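Local coordinates for coiled-coil quantitatively-enriched protein 1 (Schizosaccharomyces pombe, PDB 7CUJ) that links telomeres to the meiotic centrosome and is required, as a whole protein, for telomere clustering in meiotic prophase, telomere length regulation and chromosome segregation, at residues T136-L139 against K140-N143; E109-K112 against N113-P116. All coordinates share one frame; numbering follows the deposited sequence.

Contact 1. Residues T136-L139 against K140-N143; sequences TQWL and KSQN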
# COMPACT_ATOMS: atom_id res chain seq x y z
N THR A 136 34.46 12.99 9.00
CA THR A 136 35.79 13.10 9.59
C THR A 136 36.82 13.39 8.50
O THR A 136 37.65 14.29 8.66
CB THR A 136 36.16 11.83 10.37
OG1 THR A 136 35.17 11.58 11.37
CG2 THR A 136 37.52 11.92 11.04
N GLN A 137 36.76 12.63 7.41
CA GLN A 137 37.74 12.74 6.34
C GLN A 137 37.54 14.04 5.56
O GLN A 137 38.50 14.62 5.07
CB GLN A 137 37.68 11.51 5.42
CG GLN A 137 38.20 10.23 6.06
CD GLN A 137 39.64 10.31 6.51
OE1 GLN A 137 40.48 10.96 5.89
NE2 GLN A 137 39.94 9.64 7.61
N TRP A 138 36.29 14.49 5.48
CA TRP A 138 35.96 15.67 4.70
C TRP A 138 36.35 16.95 5.44
O TRP A 138 36.71 17.94 4.81
CB TRP A 138 34.49 15.67 4.28
CG TRP A 138 34.12 16.90 3.50
CD1 TRP A 138 34.60 17.27 2.28
CD2 TRP A 138 33.21 17.93 3.91
NE1 TRP A 138 34.05 18.46 1.89
CE2 TRP A 138 33.19 18.89 2.87
CE3 TRP A 138 32.41 18.14 5.04
CZ2 TRP A 138 32.40 20.03 2.93
CZ3 TRP A 138 31.63 19.27 5.09
CH2 TRP A 138 31.62 20.20 4.05
N LEU A 139 36.27 16.92 6.78
CA LEU A 139 36.64 18.08 7.58
C LEU A 139 38.15 18.27 7.56
O LEU A 139 38.63 19.40 7.50
CB LEU A 139 36.11 17.92 9.01
CG LEU A 139 34.61 18.09 9.20
CD1 LEU A 139 34.21 17.80 10.64
CD2 LEU A 139 34.15 19.48 8.79
N LYS A 140 38.89 17.15 7.62
CA LYS A 140 40.34 17.16 7.51
C LYS A 140 40.74 17.80 6.18
O LYS A 140 41.66 18.61 6.14
CB LYS A 140 40.90 15.73 7.58
CG LYS A 140 40.87 15.07 8.96
CD LYS A 140 41.29 13.62 8.91
CE LYS A 140 41.22 12.93 10.26
NZ LYS A 140 41.68 11.52 10.20
N SER A 141 40.02 17.42 5.12
CA SER A 141 40.23 17.89 3.76
C SER A 141 40.17 19.41 3.67
O SER A 141 40.78 20.00 2.78
CB SER A 141 39.23 17.24 2.83
OG SER A 141 38.80 18.14 1.82
N GLN A 142 39.42 20.04 4.59
CA GLN A 142 39.22 21.49 4.57
C GLN A 142 40.06 22.15 5.66
O GLN A 142 39.78 23.29 6.04
CB GLN A 142 37.74 21.84 4.74
CG GLN A 142 36.79 21.15 3.77
CD GLN A 142 36.82 21.72 2.37
OE1 GLN A 142 36.07 22.63 2.03
NE2 GLN A 142 37.71 21.19 1.55
N ASN A 143 41.07 21.43 6.16
CA ASN A 143 42.00 21.91 7.18
C ASN A 143 41.27 22.18 8.50
O ASN A 143 41.41 23.25 9.08
CB ASN A 143 42.79 23.15 6.73
CG ASN A 143 43.72 22.89 5.56
OD1 ASN A 143 44.29 21.80 5.44
ND2 ASN A 143 43.89 23.88 4.70

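Contact 2. Residues E109-K112 against N113-P116; sequences ELFK and NLSP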
# COMPACT_ATOMS: atom_id res chain seq x y z
N GLU A 109 31.13 25.67 7.39
CA GLU A 109 31.09 27.12 7.48
C GLU A 109 31.27 27.57 8.93
O GLU A 109 31.67 28.71 9.17
CB GLU A 109 29.79 27.67 6.89
CG GLU A 109 29.65 27.45 5.39
CD GLU A 109 30.59 28.23 4.49
OE1 GLU A 109 31.14 29.26 4.94
OE2 GLU A 109 30.78 27.80 3.34
N LEU A 110 30.96 26.68 9.88
CA LEU A 110 31.13 26.99 11.29
C LEU A 110 32.61 27.19 11.60
O LEU A 110 32.99 28.21 12.16
CB LEU A 110 30.51 25.89 12.16
CG LEU A 110 30.57 26.12 13.67
CD1 LEU A 110 29.65 27.26 14.08
CD2 LEU A 110 30.21 24.85 14.43
N PHE A 111 33.43 26.20 11.23
CA PHE A 111 34.85 26.21 11.53
C PHE A 111 35.58 27.23 10.66
O PHE A 111 36.60 27.77 11.06
CB PHE A 111 35.44 24.80 11.41
CG PHE A 111 35.01 23.86 12.51
CD1 PHE A 111 35.53 23.98 13.79
CD2 PHE A 111 34.09 22.85 12.26
CE1 PHE A 111 35.13 23.11 14.80
CE2 PHE A 111 33.69 21.99 13.27
CZ PHE A 111 34.21 22.12 14.54
N LYS A 112 35.03 27.49 9.46
CA LYS A 112 35.54 28.47 8.53
C LYS A 112 35.53 29.86 9.17
O LYS A 112 36.44 30.66 8.95
CB LYS A 112 34.69 28.47 7.26
CG LYS A 112 35.39 28.89 5.97
CD LYS A 112 34.52 28.68 4.75
CE LYS A 112 35.31 28.47 3.48
NZ LYS A 112 34.46 27.88 2.41
N ASN A 113 34.48 30.13 9.97
CA ASN A 113 34.26 31.42 10.59
C ASN A 113 34.64 31.39 12.07
O ASN A 113 34.50 32.39 12.76
CB ASN A 113 32.82 31.90 10.41
CG ASN A 113 32.51 32.37 9.00
OD1 ASN A 113 33.09 33.35 8.53
ND2 ASN A 113 31.60 31.69 8.33
N LEU A 114 35.12 30.23 12.54
CA LEU A 114 35.54 30.10 13.93
C LEU A 114 37.05 30.35 14.03
O LEU A 114 37.52 30.89 15.03
CB LEU A 114 35.15 28.72 14.47
CG LEU A 114 34.86 28.64 15.97
CD1 LEU A 114 33.88 29.72 16.41
CD2 LEU A 114 34.32 27.27 16.33
N SER A 115 37.79 29.93 12.99
CA SER A 115 39.18 30.31 12.79
C SER A 115 40.08 29.65 13.83
O SER A 115 39.62 28.80 14.59
CB SER A 115 39.34 31.82 12.77
OG SER A 115 38.32 32.43 11.99
N PRO A 116 41.40 29.97 13.90
CA PRO A 116 42.29 29.35 14.88
C PRO A 116 42.30 29.99 16.27
O PRO A 116 43.02 29.54 17.15
CB PRO A 116 43.67 29.49 14.21
CG PRO A 116 43.57 30.79 13.44
CD PRO A 116 42.12 30.91 13.02

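Contact 1. Residues T136-L139 against K140-N143
Lys140 runs back along the last turn of its helix and lies alongside Thr136, both side chains pointing the same way. Its CG is turned beside its own backbone N, opposite the carbonyl carbon (chi1 -73°), and from there the chain is fully extended. CB lies near the carbonyl oxygens of Thr136 and Gln137; CG comes closest to the first, 3.3 Å from Thr136 O. CD is near both that oxygen and Gln137 OE1, and CE reaches the methyl CG2 of Thr136 at 3.9 Å. At the tip, NZ comes within 3.6 Å of Gln137 NE2, a proximity of two donors and not a bond; its charged partner is Glu147 on strand 146-148, in a long, weak ion pair. With an alanine here, the Thr136 methyl would probably lose its aliphatic neighbour and Glu147 its distant positive mate. Thr136 turns its hydroxyl away from the lysine, back to the carbonyl of Ala132.

On another side of the helix, Gln142 CG, beside its own backbone N (chi1 -53°), lies obliquely near the Trp138 indole, 4.3 Å from NE1. The bend at chi2 carries the amide on, and NE2 donates to Ser141 OG over 3.3 Å. The indole also meets the Phe104 ring, joining this turn to helix 102-112. Lys140 N binds Thr136 O and Ser141 N binds Gln137 O in helical fashion. Gln142 N approaches Leu139 O from above the carbonyl plane, at 3.1 Å. Asn143, with positive phi, is the C-prime residue of the Schellman motif that terminates helix 129-141.

Contact 2. Residues E109-K112 against N113-P116
The backbone of Asn113-Ser115 curls out of the last turn of helix 102-112, where Phe111 O accepts a nearly straight bond from Ser115 N (3.1 Å, 170° at the hydrogen) and a weak one from Leu114 N, before Ser115 leaves helical geometry with positive phi. Asn113 N shares itself between two carbonyls, bonding to Glu109 O and to Leu110 O, and stands well above the plane of each.

The side chain of Asn113 reinforces this grip. Its CG is set beside its own backbone N (chi1 -74°), which folds the amide back over the helix end and brings ND2 to 3.1 Å from Glu109 O. Backbone N and ND2 of Asn113 reach that oxygen from opposite faces of the carbonyl plane, and ND2 lies the nearer of the two to the plane itself. The side chains of Glu109 and Asn113 cross obliquely, with carboxylate and amide planes 40° apart and Glu109 OE1 4.2 Å from Asn113 ND2. The other carboxylate oxygen, Glu109 OE2, forms a long salt bridge with Lys112 NZ at 3.8 Å and a weak, long ion pair with Arg283 of helix 275-294.

Leu114 is buried; its CB rests against Leu110 O at 3.2 Å, and its CD2 meets CD1 of the Phe111 ring at 4.3 Å. Farther out, that ring meets Phe122 nearly at right angles, whereas Leu110 and Leu114 both lean on Ala290.

Two donors from one residue thus satisfy the Glu109 carbonyl as the helical bonding runs out, and the ND2 bond probably restrains rotation of the Asn113 amide. The nearby lysine and arginine are likely to stabilise the carboxylate of Glu109, a buried residue, in its charged form, though only through long contacts.

Both contacts belong to the part of the protein built around the six-stranded parallel sheet. From the N terminus, contact 2 comes first, where helix 102-112 gives way to the loop leading into strand 121-126. The chain passes through that central strand and returns along helix 129-141, whose C-terminal end is contact 1, just before strand 146-148. Each closes a local turn at a helix end; they follow in series, neither nested nor crossed. The centres of contacts 1 and 2 are 13 Å apart. Helix 102-112 relates them: its last turn and the following loop make up 109-116, which packs against helix 275-294, while its residues Phe104 and Gln108 meet side chains of 136-143.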